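Side-chain contacts in ForH (Streptomyces kaniharaensis, PDB 6NKO), which probably takes part in formycin A formation, resembling the IMP cyclohydrolase that closes the pyrimidine ring of purines: residues K170-G175 / P179-V184; L43-A48 / I112-N117; I157-S160 / D164-D167; A23-S28 / P35-L40. One frame throughout, in Å; residues are numbered along the deposited sequence.

Contact 1 (K170-G175 / P179-V184)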
loop_
_atom_site.group_PDB
_atom_site.type_symbol
_atom_site.label_atom_id
_atom_site.label_comp_id
_atom_site.label_asym_id
_atom_site.label_seq_id
_atom_site.Cartn_x
_atom_site.Cartn_y
_atom_site.Cartn_z
ATOM N N LYS A 170 -0.020 -11.675 -13.407
ATOM C CA LYS A 170 -0.406 -12.572 -14.489
ATOM C C LYS A 170 -1.900 -12.483 -14.770
ATOM O O LYS A 170 -2.310 -12.399 -15.932
ATOM C CB LYS A 170 -0.002 -14.010 -14.156
ATOM C CG LYS A 170 1.503 -14.214 -14.063
ATOM C CD LYS A 170 1.934 -15.563 -14.611
ATOM C CE LYS A 170 3.430 -15.773 -14.423
ATOM N NZ LYS A 170 4.223 -14.604 -14.905
ATOM N N LEU A 171 -2.723 -12.480 -13.717
ATOM C CA LEU A 171 -4.167 -12.348 -13.891
ATOM C C LEU A 171 -4.517 -11.073 -14.651
ATOM O O LEU A 171 -5.312 -11.097 -15.597
ATOM C CB LEU A 171 -4.862 -12.366 -12.530
ATOM C CG LEU A 171 -5.166 -13.727 -11.907
ATOM C CD1 LEU A 171 -5.480 -13.566 -10.431
ATOM C CD2 LEU A 171 -6.319 -14.400 -12.631
ATOM N N LEU A 172 -3.927 -9.944 -14.247
ATOM C CA LEU A 172 -4.172 -8.691 -14.953
ATOM C C LEU A 172 -3.683 -8.756 -16.394
ATOM O O LEU A 172 -4.246 -8.091 -17.272
ATOM C CB LEU A 172 -3.497 -7.530 -14.219
ATOM C CG LEU A 172 -4.134 -7.070 -12.905
ATOM C CD1 LEU A 172 -3.200 -6.131 -12.161
ATOM C CD2 LEU A 172 -5.480 -6.405 -13.153
ATOM N N GLU A 173 -2.646 -9.553 -16.660
ATOM C CA GLU A 173 -2.109 -9.643 -18.012
ATOM C C GLU A 173 -2.998 -10.472 -18.932
ATOM O O GLU A 173 -3.084 -10.172 -20.128
ATOM C CB GLU A 173 -0.691 -10.214 -17.976
ATOM C CG GLU A 173 0.391 -9.141 -17.963
ATOM C CD GLU A 173 1.741 -9.663 -17.504
ATOM O OE1 GLU A 173 2.659 -8.838 -17.306
ATOM O OE2 GLU A 173 1.887 -10.893 -17.343
ATOM N N GLN A 174 -3.667 -11.504 -18.407
ATOM C CA GLN A 174 -4.615 -12.247 -19.232
ATOM C C GLN A 174 -5.842 -11.408 -19.563
ATOM O O GLN A 174 -6.402 -11.539 -20.657
ATOM C CB GLN A 174 -5.053 -13.542 -18.539
ATOM C CG GLN A 174 -4.018 -14.186 -17.635
ATOM C CD GLN A 174 -3.005 -15.025 -18.388
ATOM O OE1 GLN A 174 -2.975 -15.031 -19.617
ATOM N NE2 GLN A 174 -2.162 -15.739 -17.648
ATOM N N GLY A 175 -6.270 -10.548 -18.641
ATOM C CA GLY A 175 -7.473 -9.764 -18.830
ATOM C C GLY A 175 -7.227 -8.341 -19.288
ATOM O O GLY A 175 -7.981 -7.430 -18.932
ATOM N N PRO A 179 -8.858 -4.202 -13.874
ATOM C CA PRO A 179 -8.953 -4.696 -12.489
ATOM C C PRO A 179 -9.948 -5.827 -12.313
ATOM O O PRO A 179 -9.807 -6.608 -11.364
ATOM C CB PRO A 179 -9.377 -3.450 -11.696
ATOM C CG PRO A 179 -8.973 -2.292 -12.552
ATOM C CD PRO A 179 -9.132 -2.760 -13.967
ATOM N N SER A 180 -10.941 -5.949 -13.198
ATOM C CA SER A 180 -11.883 -7.058 -13.113
ATOM C C SER A 180 -11.223 -8.405 -13.382
ATOM O O SER A 180 -11.791 -9.440 -13.016
ATOM C CB SER A 180 -13.039 -6.845 -14.091
ATOM O OG SER A 180 -12.586 -6.250 -15.293
ATOM N N ALA A 181 -10.040 -8.417 -14.002
ATOM C CA ALA A 181 -9.331 -9.666 -14.259
ATOM C C ALA A 181 -8.893 -10.376 -12.982
ATOM O O ALA A 181 -8.505 -11.547 -13.053
ATOM C CB ALA A 181 -8.116 -9.407 -15.150
ATOM N N VAL A 182 -8.932 -9.706 -11.833
ATOM C CA VAL A 182 -8.692 -10.340 -10.539
ATOM C C VAL A 182 -10.054 -10.612 -9.905
ATOM O O VAL A 182 -10.737 -9.657 -9.502
ATOM C CB VAL A 182 -7.818 -9.469 -9.627
ATOM C CG1 VAL A 182 -7.457 -10.233 -8.361
ATOM C CG2 VAL A 182 -6.564 -9.014 -10.357
ATOM N N PRO A 183 -10.481 -11.867 -9.792
ATOM C CA PRO A 183 -11.865 -12.150 -9.392
ATOM C C PRO A 183 -12.134 -11.789 -7.938
ATOM O O PRO A 183 -11.232 -11.528 -7.140
ATOM C CB PRO A 183 -12.002 -13.657 -9.626
ATOM C CG PRO A 183 -10.607 -14.183 -9.554
ATOM C CD PRO A 183 -9.724 -13.094 -10.094
ATOM N N VAL A 184 -13.427 -11.781 -7.610
ATOM C CA VAL A 184 -13.867 -11.500 -6.246
ATOM C C VAL A 184 -13.261 -12.501 -5.270
ATOM O O VAL A 184 -12.845 -12.139 -4.163
ATOM C CB VAL A 184 -15.407 -11.506 -6.180
ATOM C CG1 VAL A 184 -15.888 -11.388 -4.743
ATOM C CG2 VAL A 184 -15.981 -10.389 -7.038
#
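L171 CD2 rests 3.6 Å from the carbonyl oxygen of A181, the one flat group touched here. The two prolines are puckered rings, each met at a single atom: P183 offers CD to L171 CD1 at 4.3 Å, and P179 takes L172 CD2 against its CA at 3.9 Å. The motif is a helix-to-helix connection. Helix 165-174 ends, G175 leaves helical geometry, and the chain folds back through the 3-10 turn 179-181, braced by the bond from V182 N to P179 O, to P183 at the N-cap position of helix 184-212. No hydrogen bond crosses between the two segments, so they meet through apolar contact. L172 and V182 are the buried pair. Their side chains cross obliquely, L172 CD2 lying 4.0 Å from V182 CG2, and the branch of V182 is set for this because CG1 stands anti to the backbone N (chi1 -173°), leaving CG2 beside that N and turned to the leucine. L172 also packs on L40 of helix 33-42, where a flexible aliphatic chain suits a site with several walls. Outside the pair, R187 of helix 184-212 binds the carbonyl oxygens of P179 and V182, pinning the turn to the next helix. P183 suits the bend, since its ring restricts the backbone as the new helix begins. Small residues rule the closest point: a beta-carbon on G175 would clash with that of A181, and A181 CB sits 3.8 Å from G175 CA and 3.3 Å from L171 O.

Contact 2 (L43-A48 / I112-N117)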
loop_
_atom_site.group_PDB
_atom_site.type_symbol
_atom_site.label_atom_id
_atom_site.label_comp_id
_atom_site.label_asym_id
_atom_site.label_seq_id
_atom_site.Cartn_x
_atom_site.Cartn_y
_atom_site.Cartn_z
ATOM N N LEU A 43 1.155 -2.422 -18.842
ATOM C CA LEU A 43 -0.282 -2.579 -19.024
ATOM C C LEU A 43 -1.016 -1.245 -19.098
ATOM O O LEU A 43 -2.248 -1.240 -19.190
ATOM C CB LEU A 43 -0.862 -3.425 -17.889
ATOM C CG LEU A 43 -0.521 -4.915 -17.909
ATOM C CD1 LEU A 43 -1.111 -5.615 -16.693
ATOM C CD2 LEU A 43 -1.012 -5.561 -19.195
ATOM N N GLY A 44 -0.298 -0.125 -19.065
ATOM C CA GLY A 44 -0.909 1.183 -19.117
ATOM C C GLY A 44 -1.297 1.761 -17.774
ATOM O O GLY A 44 -1.792 2.896 -17.727
ATOM N N TRP A 45 -1.093 1.021 -16.687
ATOM C CA TRP A 45 -1.419 1.527 -15.362
ATOM C C TRP A 45 -0.561 2.738 -15.023
ATOM O O TRP A 45 0.543 2.917 -15.547
ATOM C CB TRP A 45 -1.202 0.445 -14.303
ATOM C CG TRP A 45 -2.278 -0.589 -14.217
ATOM C CD1 TRP A 45 -2.815 -1.306 -15.246
ATOM C CD2 TRP A 45 -2.937 -1.039 -13.027
ATOM N NE1 TRP A 45 -3.773 -2.169 -14.771
ATOM C CE2 TRP A 45 -3.867 -2.023 -13.412
ATOM C CE3 TRP A 45 -2.834 -0.699 -11.674
ATOM C CZ2 TRP A 45 -4.691 -2.671 -12.492
ATOM C CZ3 TRP A 45 -3.651 -1.346 -10.762
ATOM C CH2 TRP A 45 -4.567 -2.320 -11.177
ATOM N N ARG A 46 -1.080 3.578 -14.137
ATOM C CA ARG A 46 -0.268 4.586 -13.477
ATOM C C ARG A 46 0.234 4.000 -12.167
ATOM O O ARG A 46 -0.542 3.419 -11.403
ATOM C CB ARG A 46 -1.067 5.864 -13.231
ATOM C CG ARG A 46 -1.271 6.706 -14.480
ATOM C CD ARG A 46 -2.066 7.957 -14.169
ATOM N NE ARG A 46 -1.667 8.555 -12.899
ATOM C CZ ARG A 46 -2.516 9.069 -12.016
ATOM N NH1 ARG A 46 -3.820 9.056 -12.263
ATOM N NH2 ARG A 46 -2.064 9.597 -10.886
ATOM N N VAL A 47 1.534 4.125 -11.924
ATOM C CA VAL A 47 2.173 3.534 -10.757
ATOM C C VAL A 47 2.774 4.661 -9.931
ATOM O O VAL A 47 3.647 5.395 -10.413
ATOM C CB VAL A 47 3.240 2.502 -11.152
ATOM C CG1 VAL A 47 3.969 1.987 -9.918
ATOM C CG2 VAL A 47 2.598 1.355 -11.920
ATOM N N ALA A 48 2.302 4.801 -8.696
ATOM C CA ALA A 48 2.779 5.818 -7.772
ATOM C C ALA A 48 3.351 5.142 -6.534
ATOM O O ALA A 48 2.825 4.124 -6.073
ATOM C CB ALA A 48 1.656 6.781 -7.384
ATOM N N ILE A 112 -8.061 4.348 -6.664
ATOM C CA ILE A 112 -6.827 3.588 -6.510
ATOM C C ILE A 112 -7.197 2.113 -6.592
ATOM O O ILE A 112 -7.892 1.585 -5.717
ATOM C CB ILE A 112 -6.109 3.924 -5.196
ATOM C CG1 ILE A 112 -5.461 5.310 -5.286
ATOM C CG2 ILE A 112 -5.059 2.871 -4.881
ATOM C CD1 ILE A 112 -5.148 5.937 -3.943
ATOM N N ASP A 113 -6.744 1.444 -7.652
ATOM C CA ASP A 113 -7.141 0.068 -7.913
ATOM C C ASP A 113 -6.269 -0.961 -7.207
ATOM O O ASP A 113 -6.693 -2.114 -7.063
ATOM C CB ASP A 113 -7.123 -0.206 -9.419
ATOM C CG ASP A 113 -7.864 0.852 -10.208
ATOM O OD1 ASP A 113 -9.106 0.753 -10.317
ATOM O OD2 ASP A 113 -7.204 1.788 -10.710
ATOM N N LEU A 114 -5.074 -0.581 -6.764
ATOM C CA LEU A 114 -4.157 -1.533 -6.154
ATOM C C LEU A 114 -3.325 -0.829 -5.094
ATOM O O LEU A 114 -2.790 0.255 -5.340
ATOM C CB LEU A 114 -3.244 -2.171 -7.206
ATOM C CG LEU A 114 -2.364 -3.338 -6.749
ATOM C CD1 LEU A 114 -2.359 -4.446 -7.795
ATOM C CD2 LEU A 114 -0.944 -2.868 -6.448
ATOM N N VAL A 115 -3.216 -1.457 -3.927
ATOM C CA VAL A 115 -2.397 -0.962 -2.829
ATOM C C VAL A 115 -1.385 -2.041 -2.473
ATOM O O VAL A 115 -1.754 -3.207 -2.286
ATOM C CB VAL A 115 -3.249 -0.585 -1.603
ATOM C CG1 VAL A 115 -2.356 -0.299 -0.399
ATOM C CG2 VAL A 115 -4.125 0.614 -1.921
ATOM N N CYS A 116 -0.117 -1.651 -2.383
ATOM C CA CYS A 116 0.975 -2.538 -2.003
ATOM C C CYS A 116 1.685 -1.932 -0.800
ATOM O O CYS A 116 2.215 -0.820 -0.890
ATOM C CB CYS A 116 1.948 -2.724 -3.166
ATOM S SG CYS A 116 2.713 -4.342 -3.237
ATOM N N ASN A 117 1.696 -2.654 0.321
ATOM C CA ASN A 117 2.231 -2.111 1.566
ATOM C C ASN A 117 3.001 -3.179 2.334
ATOM O O ASN A 117 2.457 -4.247 2.632
ATOM C CB ASN A 117 1.106 -1.533 2.434
ATOM C CG ASN A 117 1.620 -0.900 3.713
ATOM O OD1 ASN A 117 1.128 -1.194 4.803
ATOM N ND2 ASN A 117 2.615 -0.032 3.588
#
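W45 and D113 mark the nearest approach of the two backbones, yet their CA atoms stay 9.5 Å apart, because strand 22-26 runs between strands 46-49 and 114-117 in the parallel sheet. Just before W45, G44 closes a Schellman motif after helix 33-42; its positive phi of 88° would jam a beta-carbon against the preceding carbonyl, which explains the glycine. Only a long side chain can span the gap. The indole of W45 does so with its six-membered ring: CZ3 meets L114 CB at 3.7 Å, L114 lying at the ring edge near its plane, while CH2 approaches D113 CB obliquely at 3.8 Å. The two side chains of W45 and L114 cross at about a right angle, and the D113 carboxylate is turned 69° from the indole plane. The polar ends are served from outside: W45 NE1 donates to G177 O, and D113 OD2 accepts from L22 N. With a smaller residue such as an alanine here, G177 O would probably lose its donor and a gap would be likely to open beside L114 and D113. The indole also packs against L40 of helix 33-42 and L172 of helix 165-174, so it fills the space where these two helices lean on the end of the central sheet.

Contact 3 (I157-S160 / D164-D167)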
loop_
_atom_site.group_PDB
_atom_site.type_symbol
_atom_site.label_atom_id
_atom_site.label_comp_id
_atom_site.label_asym_id
_atom_site.label_seq_id
_atom_site.Cartn_x
_atom_site.Cartn_y
_atom_site.Cartn_z
ATOM N N ILE A 157 -7.287 -3.839 -4.904
ATOM C CA ILE A 157 -6.534 -5.072 -4.705
ATOM C C ILE A 157 -5.553 -4.844 -3.557
ATOM O O ILE A 157 -4.702 -3.947 -3.661
ATOM C CB ILE A 157 -5.798 -5.500 -5.978
ATOM C CG1 ILE A 157 -6.801 -5.764 -7.103
ATOM C CG2 ILE A 157 -4.960 -6.738 -5.709
ATOM C CD1 ILE A 157 -6.244 -5.514 -8.488
ATOM N N PRO A 158 -5.640 -5.608 -2.465
ATOM C CA PRO A 158 -4.724 -5.401 -1.339
ATOM C C PRO A 158 -3.569 -6.390 -1.340
ATOM O O PRO A 158 -3.767 -7.577 -1.067
ATOM C CB PRO A 158 -5.630 -5.606 -0.117
ATOM C CG PRO A 158 -6.828 -6.441 -0.644
ATOM C CD PRO A 158 -6.671 -6.604 -2.141
ATOM N N LEU A 159 -2.359 -5.921 -1.628
ATOM C CA LEU A 159 -1.188 -6.781 -1.713
ATOM C C LEU A 159 -0.201 -6.429 -0.609
ATOM O O LEU A 159 0.033 -5.247 -0.334
ATOM C CB LEU A 159 -0.505 -6.654 -3.074
ATOM C CG LEU A 159 -1.189 -7.372 -4.237
ATOM C CD1 LEU A 159 -0.735 -6.789 -5.574
ATOM C CD2 LEU A 159 -0.945 -8.880 -4.189
ATOM N N SER A 160 0.391 -7.455 0.004
ATOM C CA SER A 160 1.392 -7.267 1.047
ATOM C C SER A 160 2.555 -8.230 0.852
ATOM O O SER A 160 3.712 -7.807 0.766
ATOM C CB SER A 160 0.775 -7.466 2.436
ATOM O OG SER A 160 1.665 -7.041 3.460
ATOM N N ASP A 164 2.720 -12.934 -3.584
ATOM C CA ASP A 164 1.443 -12.807 -4.272
ATOM C C ASP A 164 1.519 -11.906 -5.497
ATOM O O ASP A 164 0.527 -11.789 -6.222
ATOM C CB ASP A 164 0.374 -12.269 -3.312
ATOM C CG ASP A 164 0.127 -13.192 -2.132
ATOM O OD1 ASP A 164 0.150 -14.425 -2.322
ATOM O OD2 ASP A 164 -0.093 -12.681 -1.014
ATOM N N TYR A 165 2.669 -11.272 -5.745
ATOM C CA TYR A 165 2.761 -10.278 -6.811
ATOM C C TYR A 165 2.532 -10.909 -8.177
ATOM O O TYR A 165 1.790 -10.370 -9.007
ATOM C CB TYR A 165 4.129 -9.587 -6.781
ATOM C CG TYR A 165 4.390 -8.677 -5.599
ATOM C CD1 TYR A 165 3.478 -8.564 -4.555
ATOM C CD2 TYR A 165 5.562 -7.934 -5.529
ATOM C CE1 TYR A 165 3.727 -7.734 -3.477
ATOM C CE2 TYR A 165 5.819 -7.103 -4.457
ATOM C CZ TYR A 165 4.900 -7.008 -3.433
ATOM O OH TYR A 165 5.157 -6.181 -2.363
ATOM N N ASP A 166 3.166 -12.057 -8.428
ATOM C CA ASP A 166 3.172 -12.630 -9.771
ATOM C C ASP A 166 1.775 -13.062 -10.203
ATOM O O ASP A 166 1.337 -12.745 -11.316
ATOM C CB ASP A 166 4.143 -13.809 -9.835
ATOM C CG ASP A 166 4.594 -14.113 -11.252
ATOM O OD1 ASP A 166 4.779 -13.160 -12.039
ATOM O OD2 ASP A 166 4.758 -15.306 -11.582
ATOM N N ASP A 167 1.060 -13.787 -9.340
ATOM C CA ASP A 167 -0.271 -14.262 -9.707
ATOM C C ASP A 167 -1.205 -13.101 -10.028
ATOM O O ASP A 167 -2.020 -13.188 -10.954
ATOM C CB ASP A 167 -0.855 -15.120 -8.586
ATOM C CG ASP A 167 -2.342 -15.375 -8.763
ATOM O OD1 ASP A 167 -3.094 -15.239 -7.774
ATOM O OD2 ASP A 167 -2.760 -15.709 -9.893
HETATM O O HOH W 1 -0.393 -10.056 0.000
#
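D164 begins the second segment by facing L159: its CB lies 3.7 Å from L159 CD2, and the two side chains cross at a slant. With CG beside the backbone N (chi1 -62°), the carboxylate turns toward the end of strand 157-159, where a water links the two segments. That water accepts from S160 N at 2.7 Å and donates to D164 OD2 at 2.8 Å, so the aspartate supplies an acceptor for a strand-end amide indirectly. The same OD2 forms a salt bridge with K193 of helix 184-212, which probably keeps the buried carboxylate charged. Y165 follows and brings its ring in obliquely: CE1 stands 4.4 Å from L159 CB, and OH comes only to 3.8 Å of S160 O, which N118 holds instead. Here an aromatic residue gives an apolar flank for the leucine. Further on, D166 and D167 turn to other partners, K170 and R186. The contact spans the turn from strand 157-159, outermost of the sheet within this chain, into helix 165-174. L159 also packs on L114 and C116 of the neighbouring strand 114-117, Y165 rests on C116 as well, and P158 faces helix 141-151 and L190 of helix 184-212.

Contact 4 (A23-S28 / P35-L40)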
loop_
_atom_site.group_PDB
_atom_site.type_symbol
_atom_site.label_atom_id
_atom_site.label_comp_id
_atom_site.label_asym_id
_atom_site.label_seq_id
_atom_site.Cartn_x
_atom_site.Cartn_y
_atom_site.Cartn_z
ATOM N N ALA A 23 -2.049 2.384 -9.317
ATOM C CA ALA A 23 -1.546 1.582 -8.205
ATOM C C ALA A 23 -0.680 2.440 -7.292
ATOM O O ALA A 23 0.009 3.350 -7.760
ATOM C CB ALA A 23 -0.723 0.392 -8.698
ATOM N N VAL A 24 -0.703 2.137 -5.992
ATOM C CA VAL A 24 0.124 2.815 -4.995
ATOM C C VAL A 24 1.054 1.782 -4.374
ATOM O O VAL A 24 0.592 0.808 -3.767
ATOM C CB VAL A 24 -0.724 3.508 -3.917
ATOM C CG1 VAL A 24 0.172 4.181 -2.877
ATOM C CG2 VAL A 24 -1.664 4.523 -4.547
ATOM N N LEU A 25 2.361 2.000 -4.512
ATOM C CA LEU A 25 3.382 1.073 -4.030
ATOM C C LEU A 25 4.072 1.700 -2.823
ATOM O O LEU A 25 4.875 2.627 -2.975
ATOM C CB LEU A 25 4.389 0.752 -5.134
ATOM C CG LEU A 25 4.138 -0.460 -6.038
ATOM C CD1 LEU A 25 2.670 -0.614 -6.408
ATOM C CD2 LEU A 25 4.995 -0.367 -7.292
ATOM N N ALA A 26 3.763 1.192 -1.627
ATOM C CA ALA A 26 4.321 1.708 -0.374
ATOM C C ALA A 26 4.934 0.544 0.408
ATOM O O ALA A 26 4.437 0.162 1.469
ATOM C CB ALA A 26 3.255 2.428 0.449
ATOM N N VAL A 27 6.025 -0.012 -0.113
ATOM C CA VAL A 27 6.633 -1.214 0.447
ATOM C C VAL A 27 7.975 -0.863 1.069
ATOM O O VAL A 27 8.719 -0.021 0.550
ATOM C CB VAL A 27 6.791 -2.322 -0.616
ATOM C CG1 VAL A 27 5.428 -2.760 -1.130
ATOM C CG2 VAL A 27 7.677 -1.856 -1.760
ATOM N N SER A 28 8.274 -1.504 2.199
ATOM C CA SER A 28 9.593 -1.443 2.812
ATOM C C SER A 28 10.453 -2.629 2.396
ATOM O O SER A 28 11.662 -2.480 2.191
ATOM C CB SER A 28 9.464 -1.395 4.337
ATOM O OG SER A 28 8.656 -0.305 4.747
ATOM N N PRO A 35 9.448 -6.201 -10.831
ATOM C CA PRO A 35 8.623 -6.889 -11.838
ATOM C C PRO A 35 7.152 -6.531 -11.748
ATOM O O PRO A 35 6.433 -6.642 -12.749
ATOM C CB PRO A 35 8.861 -8.377 -11.541
ATOM C CG PRO A 35 10.140 -8.420 -10.801
ATOM C CD PRO A 35 10.173 -7.168 -9.985
ATOM N N LEU A 36 6.677 -6.110 -10.574
ATOM C CA LEU A 36 5.288 -5.691 -10.442
ATOM C C LEU A 36 5.086 -4.285 -10.995
ATOM O O LEU A 36 4.194 -4.057 -11.818
ATOM C CB LEU A 36 4.853 -5.767 -8.977
ATOM C CG LEU A 36 3.425 -5.312 -8.662
ATOM C CD1 LEU A 36 2.406 -6.253 -9.290
ATOM C CD2 LEU A 36 3.207 -5.208 -7.159
ATOM N N ALA A 37 5.918 -3.333 -10.561
ATOM C CA ALA A 37 5.810 -1.963 -11.055
ATOM C C ALA A 37 5.986 -1.908 -12.567
ATOM O O ALA A 37 5.220 -1.239 -13.270
ATOM C CB ALA A 37 6.842 -1.074 -10.363
ATOM N N ALA A 38 6.996 -2.609 -13.087
ATOM C CA ALA A 38 7.205 -2.638 -14.531
ATOM C C ALA A 38 6.050 -3.332 -15.239
ATOM O O ALA A 38 5.572 -2.855 -16.274
ATOM C CB ALA A 38 8.530 -3.326 -14.860
ATOM N N GLY A 39 5.580 -4.455 -14.690
ATOM C CA GLY A 39 4.476 -5.167 -15.313
ATOM C C GLY A 39 3.208 -4.336 -15.386
ATOM O O GLY A 39 2.449 -4.427 -16.354
ATOM N N LEU A 40 2.961 -3.512 -14.364
ATOM C CA LEU A 40 1.780 -2.657 -14.384
ATOM C C LEU A 40 1.951 -1.506 -15.367
ATOM O O LEU A 40 0.989 -1.102 -16.031
ATOM C CB LEU A 40 1.487 -2.130 -12.979
ATOM C CG LEU A 40 1.169 -3.177 -11.907
ATOM C CD1 LEU A 40 1.299 -2.569 -10.520
ATOM C CD2 LEU A 40 -0.214 -3.777 -12.110
#
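L25 reaches A37, and L40 reaches A23, through their torsions. L25 has chi1 at -91°, well off the staggered position near -60°, with chi2 at 40°, and this sets CD2 against A37 CB at 3.7 Å; the same methyl stands 4.2 Å from A37 CA. L40 places CG anti to its carbonyl carbon (chi1 -62°) and extends CD1 to A23 CB at 4.0 Å. In each pair a leucine reaches across and an alanine receives it, once from the strand and once from the helix. The small residues let the helix come close: CA atoms of L25 and A37 are 8.0 Å apart, those of A23 and L40 8.2 Å. Both strand residues lie on one face, as alternate positions of a strand do, and A37 and L40 lie three apart, about one helical turn, so they share a side of helix 33-42. This is the first half of a beta-alpha-beta crossover, strand 22-26, helix 33-42, strand 46-49. L57 of helix 51-59 packs on both L25 and A37, while L114 and C116 of strand 114-117 touch A23 and L25 respectively. No hydrogen bond passes between the segments. A23, V24 and L25 make backbone bonds to the neighbouring strands, and G39 and L40 bond back to P35 and L36, so what joins the two is apolar fit and burial rather than directed bonds.

In the fold
From the N terminus, contact 4 closes first, over the short loop between strand 22-26 and helix 33-42. Contact 2 opens just ahead of strand 46-49 and closes 63 residues later at the start of strand 114-117, across strand 22-26 between them. Contact 3 closes the short turn from strand 157-159 into helix 165-174, and contact 1 closes the turn that follows that helix. All four run in series; none nests in or crosses another. Space brings them together: strands of contacts 2, 3 and 4 share the parallel sheet, and helix 165-174, used by contacts 3 and 1, packs through Y165 on L36 and also reaches contact 2. Contact 1 leads into the long C-terminal helix.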